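PDB 6V55: adhesion G-protein coupled receptor G6 from Danio rerio, which is a calcium-binding, glycosylated adhesion G-protein-coupled receptor that probably acts in cell adhesion and myelination. Local coordinates for residues A[343-348]-A[443-448]; A[350-355]-A[437-442]; A[387-392]-A[400-405]. One frame throughout, in Å; residues are numbered along the deposited sequence.

Contact 1: A[343-348]-A[443-448]; sequences IFYRST and VNLMEN
Two neighbouring antiparallel strands of the SEA-domain sheet meet here, and the pairing runs one residue past the end of the second strand into the loop that follows. Three backbone bonds define the register. R346 N to N444 O is 2.8 Å, a hydrogen-bonded pair, and the return bond from N444 N is nearly straight at 172°. The third, M446 N to F344 O at 3.1 Å, approaches from above the carbonyl plane.

On the face carrying Y345, S347, V443 and L445, L445 CG stands anti to its backbone N, and the side chain crosses Y345 obliquely, bringing L445 CD1 to 3.6 Å from Y345 CE1, an off-centre CH-pi contact. The same methyl reaches I343 CG2, while V443 CG1 lies against Y345 CB. Beyond the strand end, M446 CE packs 3.7 Å from F344 CB.

On the reverse face R346 is extended to CD and then bends at chi3 (62°), which turns its guanidinium toward E447. The salt bridge is end-on and bidentate, each carboxylate oxygen using its syn lone pair. Around this shell, I422 of helix 419-427 covers the Y345 face, touching both Y345 and V443, and Y492 O takes a further bond from R346 NH1. The two pairs of the salt bridge differ: NH2 to E447 OE1 is tilted 20° from the guanidinium plane, whereas R346 NH1 meets E447 OE2 at 3.2 Å practically within it.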
ATOM      1  N   ILE A 343     -17.474 -17.142   8.776  1.00 30.82           N
ATOM      2  CA  ILE A 343     -16.242 -17.035   9.562  1.00 32.43           C
ATOM      3  C   ILE A 343     -16.072 -18.318  10.371  1.00 38.91           C
ATOM      4  O   ILE A 343     -17.007 -18.753  11.060  1.00 46.13           O
ATOM      5  CB  ILE A 343     -16.276 -15.802  10.480  1.00 30.40           C
ATOM      6  CG1 ILE A 343     -16.369 -14.526   9.639  1.00 31.95           C
ATOM      7  CG2 ILE A 343     -15.105 -15.790  11.483  1.00 27.66           C
ATOM      8  CD1 ILE A 343     -15.019 -13.998   9.165  1.00 37.23           C
ATOM      9  N   PHE A 344     -14.883 -18.918  10.304  1.00 32.91           N
ATOM     10  CA  PHE A 344     -14.632 -20.233  10.870  1.00 23.30           C
ATOM     11  C   PHE A 344     -13.713 -20.161  12.086  1.00 23.27           C
ATOM     12  O   PHE A 344     -12.764 -19.378  12.111  1.00 24.76           O
ATOM     13  CB  PHE A 344     -14.017 -21.114   9.816  1.00 20.55           C
ATOM     14  CG  PHE A 344     -14.946 -21.451   8.697  1.00 26.59           C
ATOM     15  CD1 PHE A 344     -15.019 -20.650   7.554  1.00 29.24           C
ATOM     16  CD2 PHE A 344     -15.749 -22.582   8.780  1.00 28.89           C
ATOM     17  CE1 PHE A 344     -15.868 -20.987   6.502  1.00 30.68           C
ATOM     18  CE2 PHE A 344     -16.608 -22.927   7.745  1.00 30.56           C
ATOM     19  CZ  PHE A 344     -16.660 -22.131   6.597  1.00 32.58           C
ATOM     20  N   TYR A 345     -13.997 -20.990  13.091  1.00 24.00           N
ATOM     21  CA  TYR A 345     -13.231 -21.070  14.329  1.00 22.80           C
ATOM     22  C   TYR A 345     -12.907 -22.528  14.624  1.00 25.46           C
ATOM     23  O   TYR A 345     -13.741 -23.405  14.387  1.00 33.97           O
ATOM     24  CB  TYR A 345     -14.020 -20.504  15.501  1.00 24.59           C
ATOM     25  CG  TYR A 345     -14.382 -19.037  15.413  1.00 30.89           C
ATOM     26  CD1 TYR A 345     -13.553 -18.065  15.977  1.00 31.96           C
ATOM     27  CD2 TYR A 345     -15.567 -18.625  14.802  1.00 31.68           C
ATOM     28  CE1 TYR A 345     -13.885 -16.727  15.927  1.00 36.32           C
ATOM     29  CE2 TYR A 345     -15.908 -17.280  14.736  1.00 35.69           C
ATOM     30  CZ  TYR A 345     -15.060 -16.332  15.301  1.00 41.78           C
ATOM     31  OH  TYR A 345     -15.387 -14.982  15.257  1.00 48.37           O
ATOM     32  N   ARG A 346     -11.716 -22.799  15.159  1.00 20.32           N
ATOM     33  CA  ARG A 346     -11.342 -24.141  15.602  1.00 22.69           C
ATOM     34  C   ARG A 346     -11.256 -24.158  17.122  1.00 22.30           C
ATOM     35  O   ARG A 346     -10.611 -23.280  17.702  1.00 24.24           O
ATOM     36  CB  ARG A 346     -10.002 -24.539  14.988  1.00 24.81           C
ATOM     37  CG  ARG A 346      -9.463 -25.900  15.391  1.00 29.85           C
ATOM     38  CD  ARG A 346      -8.006 -26.093  14.897  1.00 30.28           C
ATOM     39  NE  ARG A 346      -7.159 -25.079  15.516  1.00 34.61           N
ATOM     40  CZ  ARG A 346      -6.473 -24.139  14.861  1.00 34.11           C
ATOM     41  NH1 ARG A 346      -6.486 -24.086  13.528  1.00 29.93           N
ATOM     42  NH2 ARG A 346      -5.762 -23.247  15.553  1.00 33.95           N
ATOM     43  N   SER A 347     -11.900 -25.142  17.777  1.00 20.32           N
ATOM     44  CA  SER A 347     -11.880 -25.191  19.238  1.00 20.73           C
ATOM     45  C   SER A 347     -11.374 -26.528  19.758  1.00 21.04           C
ATOM     46  O   SER A 347     -11.499 -27.569  19.102  1.00 20.99           O
ATOM     47  CB  SER A 347     -13.258 -24.937  19.881  1.00 22.74           C
ATOM     48  OG  SER A 347     -14.262 -25.717  19.267  1.00 27.60           O
ATOM     49  N   THR A 348     -10.799 -26.483  20.961  1.00 21.37           N
ATOM     50  CA  THR A 348     -10.327 -27.669  21.669  1.00 22.01           C
ATOM     51  C   THR A 348     -11.102 -27.768  22.972  1.00 25.75           C
ATOM     52  O   THR A 348     -10.972 -26.902  23.847  1.00 26.34           O
ATOM     53  CB  THR A 348      -8.824 -27.613  21.924  1.00 22.64           C
ATOM     54  OG1 THR A 348      -8.148 -27.738  20.668  1.00 26.00           O
ATOM     55  CG2 THR A 348      -8.374 -28.753  22.846  1.00 22.22           C
ATOM     56  N   VAL A 443     -10.672 -21.490  22.056  1.00 26.24           N
ATOM     57  CA  VAL A 443     -11.210 -21.257  20.714  1.00 24.39           C
ATOM     58  C   VAL A 443     -10.247 -20.338  19.976  1.00 28.76           C
ATOM     59  O   VAL A 443      -9.840 -19.303  20.513  1.00 31.68           O
ATOM     60  CB  VAL A 443     -12.623 -20.637  20.749  1.00 22.33           C
ATOM     61  CG1 VAL A 443     -13.142 -20.352  19.348  1.00 21.07           C
ATOM     62  CG2 VAL A 443     -13.598 -21.548  21.467  1.00 21.97           C
ATOM     63  N   ASN A 444      -9.864 -20.731  18.761  1.00 31.67           N
ATOM     64  CA  ASN A 444      -8.967 -19.957  17.920  1.00 30.09           C
ATOM     65  C   ASN A 444      -9.660 -19.623  16.611  1.00 30.92           C
ATOM     66  O   ASN A 444     -10.302 -20.483  15.996  1.00 30.97           O
ATOM     67  CB  ASN A 444      -7.665 -20.713  17.650  1.00 27.36           C
ATOM     68  CG  ASN A 444      -6.805 -20.816  18.883  1.00 35.76           C
ATOM     69  OD1 ASN A 444      -6.765 -19.890  19.697  1.00 40.63           O
ATOM     70  ND2 ASN A 444      -6.135 -21.948  19.053  1.00 40.82           N
ATOM     71  N   LEU A 445      -9.550 -18.362  16.215  1.00 32.22           N
ATOM     72  CA  LEU A 445     -10.005 -17.956  14.899  1.00 31.11           C
ATOM     73  C   LEU A 445      -9.105 -18.587  13.853  1.00 27.55           C
ATOM     74  O   LEU A 445      -7.876 -18.627  14.010  1.00 23.85           O
ATOM     75  CB  LEU A 445      -9.992 -16.438  14.791  1.00 34.02           C
ATOM     76  CG  LEU A 445     -10.296 -15.766  13.461  1.00 33.67           C
ATOM     77  CD1 LEU A 445     -11.738 -15.997  13.091  1.00 31.55           C
ATOM     78  CD2 LEU A 445     -10.017 -14.289  13.625  1.00 34.26           C
ATOM     79  N   MET A 446      -9.739 -19.142  12.818  1.00 27.34           N
ATOM     80  CA  MET A 446      -9.031 -19.922  11.811  1.00 27.23           C
ATOM     81  C   MET A 446      -8.132 -19.024  10.974  1.00 32.76           C
ATOM     82  O   MET A 446      -8.567 -17.976  10.482  1.00 40.24           O
ATOM     83  CB  MET A 446     -10.026 -20.649  10.920  1.00 25.21           C
ATOM     84  CG  MET A 446      -9.435 -21.225   9.684  1.00 26.69           C
ATOM     85  SD  MET A 446      -9.403 -22.967   9.850  0.88 32.56           S
ATOM     86  CE  MET A 446     -11.105 -23.337   9.562  1.00 35.77           C
ATOM     87  N   GLU A 447      -6.872 -19.440  10.852  1.00 25.90           N
ATOM     88  CA  GLU A 447      -5.816 -18.612  10.307  1.00 22.59           C
ATOM     89  C   GLU A 447      -6.006 -18.454   8.810  1.00 26.16           C
ATOM     90  O   GLU A 447      -6.414 -19.394   8.120  1.00 28.20           O
ATOM     91  CB  GLU A 447      -4.457 -19.245  10.608  1.00 28.84           C
ATOM     92  CG  GLU A 447      -4.140 -19.405  12.120  1.00 37.32           C
ATOM     93  CD  GLU A 447      -4.700 -20.695  12.776  1.00 38.62           C
ATOM     94  OE1 GLU A 447      -5.177 -20.602  13.927  1.00 37.96           O
ATOM     95  OE2 GLU A 447      -4.691 -21.775  12.143  1.00 39.51           O
ATOM     96  N   ASN A 448      -5.773 -17.231   8.334  1.00 25.83           N
ATOM     97  CA  ASN A 448      -5.784 -16.910   6.917  1.00 22.77           C
ATOM     98  C   ASN A 448      -4.698 -17.679   6.176  1.00 22.47           C
ATOM     99  O   ASN A 448      -3.634 -17.957   6.732  1.00 29.25           O
ATOM    100  CB  ASN A 448      -5.530 -15.413   6.726  1.00 22.88           C
ATOM    101  CG  ASN A 448      -6.698 -14.577   7.108  1.00 19.04           C
ATOM    102  OD1 ASN A 448      -7.807 -15.078   7.217  1.00 19.17           O
ATOM    103  ND2 ASN A 448      -6.469 -13.284   7.293  1.00 19.12           N
TER

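Contact 2: A[350-355]-A[437-442]; sequences VVTDEQ and TLDSVT
D439 gives the clearest path through this pairing. Its CB lies 3.5 Å from V350 O and also against V350 CG1, the two side chains crossing at about a right angle. CG, anti to the carbonyl carbon and beside the backbone N (chi1 -64°), carries the carboxylate toward T352. At the tip, OD2 accepts the T352 OG1 hydroxyl through its syn lone pair, with OG1 to OD2 at 2.6 Å. T352 OG1 is placed for this by lying anti to its own carbonyl carbon. The same OD2 forms a salt bridge with R400 from the strand on the other side of 342-353, so one oxygen serves two partners; that charge would probably favour the ionised aspartate.

The backbone explains why D439 points toward the partner strand. V350 O receives D439 N at 2.8 Å, nearly along the C=O axis, and S440 N only weakly at 3.5 Å from V350 O. V350 N returns a straight bond to S440 O, and T352 N reaches T437 O at 2.9 Å. The CB atoms of V350 and S440 also pack together, 3.9 Å apart. Near the strand end a water joins T352 O and T437 OG1, with a weak link to E354 OE2. D353 OD2 accepts Q355 N across 2.9 Å, an Asx turn where the strand gives way to loop, and R359 adds a salt bridge to that oxygen.

Two residues, D439 and S440, thus stand opposite the single V350: a classic beta bulge in an antiparallel pair of the SEA-domain sheet.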
ATOM      1  N   VAL A 350     -12.086 -29.929  26.375  1.00 28.48           N
ATOM      2  CA  VAL A 350     -11.694 -30.946  27.347  1.00 28.21           C
ATOM      3  C   VAL A 350     -12.914 -31.215  28.219  1.00 25.87           C
ATOM      4  O   VAL A 350     -13.372 -30.329  28.946  1.00 24.78           O
ATOM      5  CB  VAL A 350     -10.497 -30.493  28.189  1.00 24.45           C
ATOM      6  CG1 VAL A 350     -10.246 -31.487  29.292  1.00 25.00           C
ATOM      7  CG2 VAL A 350      -9.280 -30.335  27.301  1.00 24.06           C
ATOM      8  N   VAL A 351     -13.477 -32.416  28.117  1.00 24.70           N
ATOM      9  CA  VAL A 351     -14.707 -32.753  28.819  1.00 25.04           C
ATOM     10  C   VAL A 351     -14.443 -33.936  29.751  1.00 25.54           C
ATOM     11  O   VAL A 351     -13.490 -34.696  29.564  1.00 26.30           O
ATOM     12  CB  VAL A 351     -15.874 -33.054  27.842  1.00 25.05           C
ATOM     13  CG1 VAL A 351     -16.085 -31.904  26.863  1.00 24.26           C
ATOM     14  CG2 VAL A 351     -15.642 -34.331  27.083  1.00 24.95           C
ATOM     15  N   THR A 352     -15.279 -34.074  30.787  1.00 25.99           N
ATOM     16  CA  THR A 352     -15.228 -35.241  31.675  1.00 30.85           C
ATOM     17  C   THR A 352     -16.552 -35.996  31.611  1.00 26.87           C
ATOM     18  O   THR A 352     -17.596 -35.455  31.974  1.00 26.70           O
ATOM     19  CB  THR A 352     -14.908 -34.863  33.125  1.00 27.05           C
ATOM     20  OG1 THR A 352     -13.554 -34.433  33.203  1.00 27.01           O
ATOM     21  CG2 THR A 352     -15.042 -36.046  34.027  1.00 27.57           C
ATOM     22  N   ASP A 353     -16.498 -37.239  31.150  1.00 26.56           N
ATOM     23  CA  ASP A 353     -17.662 -38.099  31.032  1.00 26.66           C
ATOM     24  C   ASP A 353     -17.655 -39.042  32.219  1.00 30.82           C
ATOM     25  O   ASP A 353     -16.697 -39.800  32.393  1.00 31.48           O
ATOM     26  CB  ASP A 353     -17.605 -38.895  29.725  1.00 27.77           C
ATOM     27  CG  ASP A 353     -18.971 -39.415  29.280  1.00 33.38           C
ATOM     28  OD1 ASP A 353     -19.155 -39.628  28.065  1.00 36.89           O
ATOM     29  OD2 ASP A 353     -19.866 -39.623  30.127  1.00 38.18           O
ATOM     30  N   GLU A 354     -18.721 -39.022  33.013  1.00 31.44           N
ATOM     31  CA  GLU A 354     -18.827 -39.986  34.103  1.00 34.65           C
ATOM     32  C   GLU A 354     -19.652 -41.205  33.730  1.00 34.67           C
ATOM     33  O   GLU A 354     -19.679 -42.176  34.496  1.00 28.64           O
ATOM     34  CB  GLU A 354     -19.403 -39.321  35.339  1.00 39.84           C
ATOM     35  CG  GLU A 354     -18.321 -38.693  36.176  1.00 49.94           C
ATOM     36  CD  GLU A 354     -18.875 -37.773  37.228  1.00 60.62           C
ATOM     37  OE1 GLU A 354     -18.476 -37.926  38.411  1.00 65.42           O
ATOM     38  OE2 GLU A 354     -19.698 -36.896  36.863  1.00 61.96           O
ATOM     39  N   GLN A 355     -20.281 -41.182  32.552  1.00 29.44           N
ATOM     40  CA  GLN A 355     -21.060 -42.291  32.023  1.00 27.74           C
ATOM     41  C   GLN A 355     -20.495 -42.725  30.679  1.00 34.31           C
ATOM     42  O   GLN A 355     -21.205 -42.693  29.662  1.00 41.94           O
ATOM     43  CB  GLN A 355     -22.523 -41.872  31.889  1.00 27.71           C
ATOM     44  CG  GLN A 355     -23.171 -41.542  33.215  1.00 30.11           C
ATOM     45  CD  GLN A 355     -24.366 -40.646  33.045  1.00 34.91           C
ATOM     46  OE1 GLN A 355     -24.955 -40.592  31.961  1.00 38.82           O
ATOM     47  NE2 GLN A 355     -24.730 -39.921  34.111  1.00 32.55           N
ATOM     48  N   THR A 437     -19.117 -32.692  31.593  1.00 25.38           N
ATOM     49  CA  THR A 437     -18.705 -31.443  32.218  1.00 25.82           C
ATOM     50  C   THR A 437     -17.545 -30.853  31.445  1.00 32.08           C
ATOM     51  O   THR A 437     -16.546 -31.540  31.241  1.00 37.83           O
ATOM     52  CB  THR A 437     -18.255 -31.687  33.655  1.00 24.20           C
ATOM     53  OG1 THR A 437     -19.318 -32.289  34.376  1.00 26.89           O
ATOM     54  CG2 THR A 437     -17.854 -30.402  34.336  1.00 24.28           C
ATOM     55  N   LEU A 438     -17.654 -29.586  31.051  1.00 31.69           N
ATOM     56  CA  LEU A 438     -16.542 -28.910  30.390  1.00 34.97           C
ATOM     57  C   LEU A 438     -15.468 -28.541  31.419  1.00 37.37           C
ATOM     58  O   LEU A 438     -15.754 -27.838  32.395  1.00 40.43           O
ATOM     59  CB  LEU A 438     -17.059 -27.669  29.664  1.00 31.53           C
ATOM     60  CG  LEU A 438     -16.088 -26.760  28.919  1.00 25.18           C
ATOM     61  CD1 LEU A 438     -15.793 -27.350  27.576  1.00 26.14           C
ATOM     62  CD2 LEU A 438     -16.701 -25.402  28.761  1.00 22.74           C
ATOM     63  N   ASP A 439     -14.237 -29.020  31.207  1.00 33.42           N
ATOM     64  CA  ASP A 439     -13.096 -28.717  32.073  1.00 35.76           C
ATOM     65  C   ASP A 439     -12.298 -27.523  31.587  1.00 35.43           C
ATOM     66  O   ASP A 439     -11.688 -26.803  32.392  1.00 37.39           O
ATOM     67  CB  ASP A 439     -12.138 -29.908  32.154  1.00 41.34           C
ATOM     68  CG  ASP A 439     -12.765 -31.107  32.798  1.00 47.32           C
ATOM     69  OD1 ASP A 439     -13.580 -30.911  33.733  1.00 51.15           O
ATOM     70  OD2 ASP A 439     -12.447 -32.237  32.364  1.00 47.63           O
ATOM     71  N   SER A 440     -12.282 -27.330  30.274  1.00 35.19           N
ATOM     72  CA  SER A 440     -11.399 -26.403  29.597  1.00 31.58           C
ATOM     73  C   SER A 440     -11.934 -26.232  28.191  1.00 30.30           C
ATOM     74  O   SER A 440     -12.444 -27.189  27.597  1.00 32.22           O
ATOM     75  CB  SER A 440      -9.965 -26.939  29.572  1.00 35.32           C
ATOM     76  OG  SER A 440      -9.289 -26.539  28.394  1.00 44.34           O
ATOM     77  N   VAL A 441     -11.834 -25.011  27.669  1.00 26.93           N
ATOM     78  CA  VAL A 441     -12.059 -24.774  26.245  1.00 21.88           C
ATOM     79  C   VAL A 441     -11.127 -23.654  25.813  1.00 23.01           C
ATOM     80  O   VAL A 441     -10.925 -22.685  26.549  1.00 29.14           O
ATOM     81  CB  VAL A 441     -13.546 -24.470  25.937  1.00 25.42           C
ATOM     82  CG1 VAL A 441     -14.102 -23.348  26.815  1.00 31.23           C
ATOM     83  CG2 VAL A 441     -13.783 -24.182  24.458  1.00 24.86           C
ATOM     84  N   THR A 442     -10.461 -23.843  24.675  1.00 25.12           N
ATOM     85  CA  THR A 442      -9.806 -22.762  23.951  1.00 26.11           C
ATOM     86  C   THR A 442     -10.413 -22.703  22.555  1.00 25.63           C
ATOM     87  O   THR A 442     -10.675 -23.750  21.954  1.00 24.96           O
ATOM     88  CB  THR A 442      -8.302 -22.988  23.857  1.00 24.13           C
ATOM     89  OG1 THR A 442      -8.091 -24.147  23.063  1.00 26.18           O
ATOM     90  CG2 THR A 442      -7.680 -23.238  25.240  1.00 25.37           C
TER
HETATM   91  O   HOH W   1     -17.908 -34.711  35.155  1.00 10.77           O

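Contact 3: A[387-392]-A[400-405]; sequences LQLITV and RQIYLA. Unlike the reference sequence in segment 400-405: I402 (reference Thr).
Backbone hydrogen bonds set the frame. T391 and R400 form a hydrogen-bonded pair with both bonds made, T391 N to R400 O at 3.0 Å and R400 N to T391 O at 2.8 Å. I402 N gives to L389 O in the carbonyl plane. I402 O accepts twice: Q388 N comes in at 2.6 Å from that oxygen, nearly along the C=O axis, while L389 N makes only a weak bond. Q388 and L389 therefore both face I402, a classic beta bulge within the hairpin of strands 380-392 and 399-410, the former being an edge strand of the SEA-domain sheet.

Apolar and CH-pi contacts divide between the two faces. L389 runs alongside I402, which differs from the reference threonine, in the same direction, their CD1 atoms 3.8 Å apart. The Y403 side presents an aromatic surface: L387 CD1 sits over one ring face, 4.1 Å from its centroid and 19° off the normal, displaced from the ring centre. L387 CB also meets Y403 CE1, and Q401 CB touches the same CD1 methyl. The I390 side chain lies alongside Q401, its CD1 meeting Q401 CG and NE2. In place of Y403, an alanine removes the ring under L387 CD1 and the donor to Q401 OE1, and would probably loosen the packing of L387 and the hold on the Q401 amide.

Within strand 399-410, Y403 OH donates to Q401 OE1 at 2.7 Å, nearly along the C=O axis, and Q401 NE2 is bonded to T399 OG1. Helix 361-374 reaches this face through A361, which touches both Q401 and Y403.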
ATOM      1  N   LEU A 387     -13.144 -37.020  18.334  1.00 22.19           N
ATOM      2  CA  LEU A 387     -12.470 -37.283  19.600  1.00 22.54           C
ATOM      3  C   LEU A 387     -10.984 -37.488  19.367  1.00 22.59           C
ATOM      4  O   LEU A 387     -10.593 -38.288  18.512  1.00 24.32           O
ATOM      5  CB  LEU A 387     -13.059 -38.520  20.278  1.00 22.94           C
ATOM      6  CG  LEU A 387     -12.365 -39.103  21.516  1.00 23.35           C
ATOM      7  CD1 LEU A 387     -12.409 -38.157  22.668  1.00 23.57           C
ATOM      8  CD2 LEU A 387     -13.030 -40.373  21.907  1.00 23.69           C
ATOM      9  N   GLN A 388     -10.154 -36.800  20.141  1.00 22.53           N
ATOM     10  CA  GLN A 388      -8.709 -36.894  19.948  1.00 22.44           C
ATOM     11  C   GLN A 388      -7.994 -37.751  20.967  1.00 22.85           C
ATOM     12  O   GLN A 388      -7.053 -38.451  20.611  1.00 38.48           O
ATOM     13  CB  GLN A 388      -8.086 -35.509  19.989  1.00 23.47           C
ATOM     14  CG  GLN A 388      -8.345 -34.715  18.782  1.00 24.76           C
ATOM     15  CD  GLN A 388      -7.365 -33.593  18.683  1.00 31.59           C
ATOM     16  OE1 GLN A 388      -6.715 -33.421  17.654  1.00 36.45           O
ATOM     17  NE2 GLN A 388      -7.222 -32.826  19.768  1.00 30.97           N
ATOM     18  N   LEU A 389      -8.409 -37.700  22.223  1.00 23.25           N
ATOM     19  CA  LEU A 389      -7.671 -38.276  23.335  1.00 23.68           C
ATOM     20  C   LEU A 389      -8.710 -38.735  24.332  1.00 26.47           C
ATOM     21  O   LEU A 389      -9.664 -37.995  24.596  1.00 32.26           O
ATOM     22  CB  LEU A 389      -6.749 -37.222  23.935  1.00 23.72           C
ATOM     23  CG  LEU A 389      -5.603 -37.294  24.943  1.00 24.07           C
ATOM     24  CD1 LEU A 389      -6.131 -37.374  26.340  1.00 38.60           C
ATOM     25  CD2 LEU A 389      -4.688 -38.401  24.730  1.00 24.15           C
ATOM     26  N   ILE A 390      -8.564 -39.952  24.852  1.00 24.76           N
ATOM     27  CA  ILE A 390      -9.474 -40.425  25.888  1.00 24.89           C
ATOM     28  C   ILE A 390      -8.651 -41.147  26.944  1.00 25.36           C
ATOM     29  O   ILE A 390      -7.883 -42.062  26.633  1.00 30.12           O
ATOM     30  CB  ILE A 390     -10.629 -41.295  25.336  1.00 24.84           C
ATOM     31  CG1 ILE A 390     -11.486 -41.880  26.453  1.00 25.33           C
ATOM     32  CG2 ILE A 390     -10.194 -42.357  24.342  1.00 24.66           C
ATOM     33  CD1 ILE A 390     -12.864 -42.315  25.944  1.00 25.26           C
ATOM     34  N   THR A 391      -8.729 -40.660  28.167  1.00 25.74           N
ATOM     35  CA  THR A 391      -7.975 -41.176  29.299  1.00 34.00           C
ATOM     36  C   THR A 391      -8.949 -41.437  30.427  1.00 41.19           C
ATOM     37  O   THR A 391      -9.684 -40.519  30.792  1.00 47.46           O
ATOM     38  CB  THR A 391      -6.954 -40.134  29.788  1.00 35.09           C
ATOM     39  OG1 THR A 391      -6.117 -39.653  28.729  1.00 43.52           O
ATOM     40  CG2 THR A 391      -6.077 -40.753  30.772  1.00 29.05           C
ATOM     41  N   VAL A 392      -8.931 -42.636  31.035  1.00 36.96           N
ATOM     42  CA  VAL A 392      -9.724 -42.794  32.261  1.00 41.28           C
ATOM     43  C   VAL A 392      -9.007 -42.117  33.418  1.00 44.53           C
ATOM     44  O   VAL A 392      -7.793 -41.845  33.359  1.00 45.10           O
ATOM     45  CB  VAL A 392     -10.001 -44.267  32.638  1.00 39.45           C
ATOM     46  CG1 VAL A 392     -10.817 -45.019  31.570  1.00 30.17           C
ATOM     47  CG2 VAL A 392      -8.751 -44.984  33.051  1.00 47.94           C
ATOM     48  N   ARG A 400     -11.675 -38.555  30.874  1.00 25.51           N
ATOM     49  CA  ARG A 400     -11.411 -37.234  30.332  1.00 23.27           C
ATOM     50  C   ARG A 400     -11.227 -37.389  28.836  1.00 24.19           C
ATOM     51  O   ARG A 400     -10.376 -38.166  28.394  1.00 28.95           O
ATOM     52  CB  ARG A 400     -10.160 -36.625  30.945  1.00 23.21           C
ATOM     53  CG  ARG A 400      -9.879 -35.237  30.396  1.00 38.98           C
ATOM     54  CD  ARG A 400      -8.574 -34.629  30.939  1.00 43.44           C
ATOM     55  NE  ARG A 400      -8.250 -35.042  32.308  1.00 49.61           N
ATOM     56  CZ  ARG A 400      -8.800 -34.526  33.414  1.00 56.06           C
ATOM     57  NH1 ARG A 400      -9.730 -33.578  33.330  1.00 57.12           N
ATOM     58  NH2 ARG A 400      -8.431 -34.975  34.612  1.00 57.23           N
ATOM     59  N   GLN A 401     -12.015 -36.656  28.060  1.00 24.62           N
ATOM     60  CA  GLN A 401     -12.045 -36.791  26.609  1.00 22.79           C
ATOM     61  C   GLN A 401     -11.684 -35.446  25.999  1.00 23.68           C
ATOM     62  O   GLN A 401     -12.147 -34.411  26.480  1.00 27.52           O
ATOM     63  CB  GLN A 401     -13.432 -37.257  26.137  1.00 22.90           C
ATOM     64  CG  GLN A 401     -13.885 -38.607  26.717  1.00 23.23           C
ATOM     65  CD  GLN A 401     -15.257 -39.031  26.217  1.00 28.40           C
ATOM     66  OE1 GLN A 401     -15.758 -38.491  25.233  1.00 32.94           O
ATOM     67  NE2 GLN A 401     -15.873 -39.998  26.894  1.00 32.73           N
ATOM     68  N   ILE A 402     -10.838 -35.448  24.968  1.00 23.03           N
ATOM     69  CA  ILE A 402     -10.420 -34.221  24.304  1.00 22.05           C
ATOM     70  C   ILE A 402     -10.952 -34.267  22.881  1.00 23.76           C
ATOM     71  O   ILE A 402     -10.671 -35.215  22.136  1.00 21.98           O
ATOM     72  CB  ILE A 402      -8.897 -34.022  24.335  1.00 21.96           C
ATOM     73  CG1 ILE A 402      -8.411 -34.012  25.780  1.00 22.12           C
ATOM     74  CG2 ILE A 402      -8.538 -32.706  23.692  1.00 21.69           C
ATOM     75  CD1 ILE A 402      -6.955 -33.656  25.980  1.00 22.07           C
ATOM     76  N   TYR A 403     -11.718 -33.232  22.512  1.00 23.38           N
ATOM     77  CA  TYR A 403     -12.403 -33.114  21.234  1.00 21.72           C
ATOM     78  C   TYR A 403     -11.853 -31.931  20.455  1.00 21.45           C
ATOM     79  O   TYR A 403     -11.477 -30.907  21.035  1.00 21.36           O
ATOM     80  CB  TYR A 403     -13.913 -32.918  21.431  1.00 21.86           C
ATOM     81  CG  TYR A 403     -14.641 -34.178  21.817  1.00 22.13           C
ATOM     82  CD1 TYR A 403     -15.271 -34.956  20.851  1.00 22.23           C
ATOM     83  CD2 TYR A 403     -14.681 -34.599  23.136  1.00 22.32           C
ATOM     84  CE1 TYR A 403     -15.932 -36.122  21.188  1.00 22.51           C
ATOM     85  CE2 TYR A 403     -15.345 -35.756  23.491  1.00 23.79           C
ATOM     86  CZ  TYR A 403     -15.965 -36.515  22.511  1.00 25.00           C
ATOM     87  OH  TYR A 403     -16.615 -37.680  22.853  1.00 30.07           O
ATOM     88  N   LEU A 404     -11.833 -32.072  19.135  1.00 21.33           N
ATOM     89  CA  LEU A 404     -11.481 -30.990  18.226  1.00 26.15           C
ATOM     90  C   LEU A 404     -12.714 -30.629  17.406  1.00 28.97           C
ATOM     91  O   LEU A 404     -13.283 -31.505  16.749  1.00 31.08           O
ATOM     92  CB  LEU A 404     -10.339 -31.421  17.317  1.00 20.96           C
ATOM     93  CG  LEU A 404      -9.789 -30.393  16.348  1.00 24.08           C
ATOM     94  CD1 LEU A 404      -9.147 -29.246  17.099  1.00 20.61           C
ATOM     95  CD2 LEU A 404      -8.778 -31.101  15.470  1.00 21.65           C
ATOM     96  N   ALA A 405     -13.114 -29.347  17.419  1.00 26.21           N
ATOM     97  CA  ALA A 405     -14.390 -28.944  16.839  1.00 21.12           C
ATOM     98  C   ALA A 405     -14.249 -27.712  15.960  1.00 26.44           C
ATOM     99  O   ALA A 405     -13.524 -26.767  16.293  1.00 29.24           O
ATOM    100  CB  ALA A 405     -15.426 -28.648  17.917  1.00 21.35           C
TER

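In the fold
All three contacts belong to one five-stranded antiparallel sheet in the SEA-domain region, where the strands run 380-392, 399-410, 342-353, 436-445 and 431-433. Contacts 1 and 2 occupy successive lengths of the same strand pair, 342-353 with 436-445, their centres about 19 Å apart and joined by a probable hydrogen bond from T348 N to T442 O. Contact 3 pairs the two strands on the other side of 342-353; its centre is about 9 Å from that of contact 2 and 18 Å from contact 1. Along the chain contact 3 nests within the loop closed by contact 2, itself within contact 1: a local hairpin fills one side of the sheet, sequence-distant strands the other.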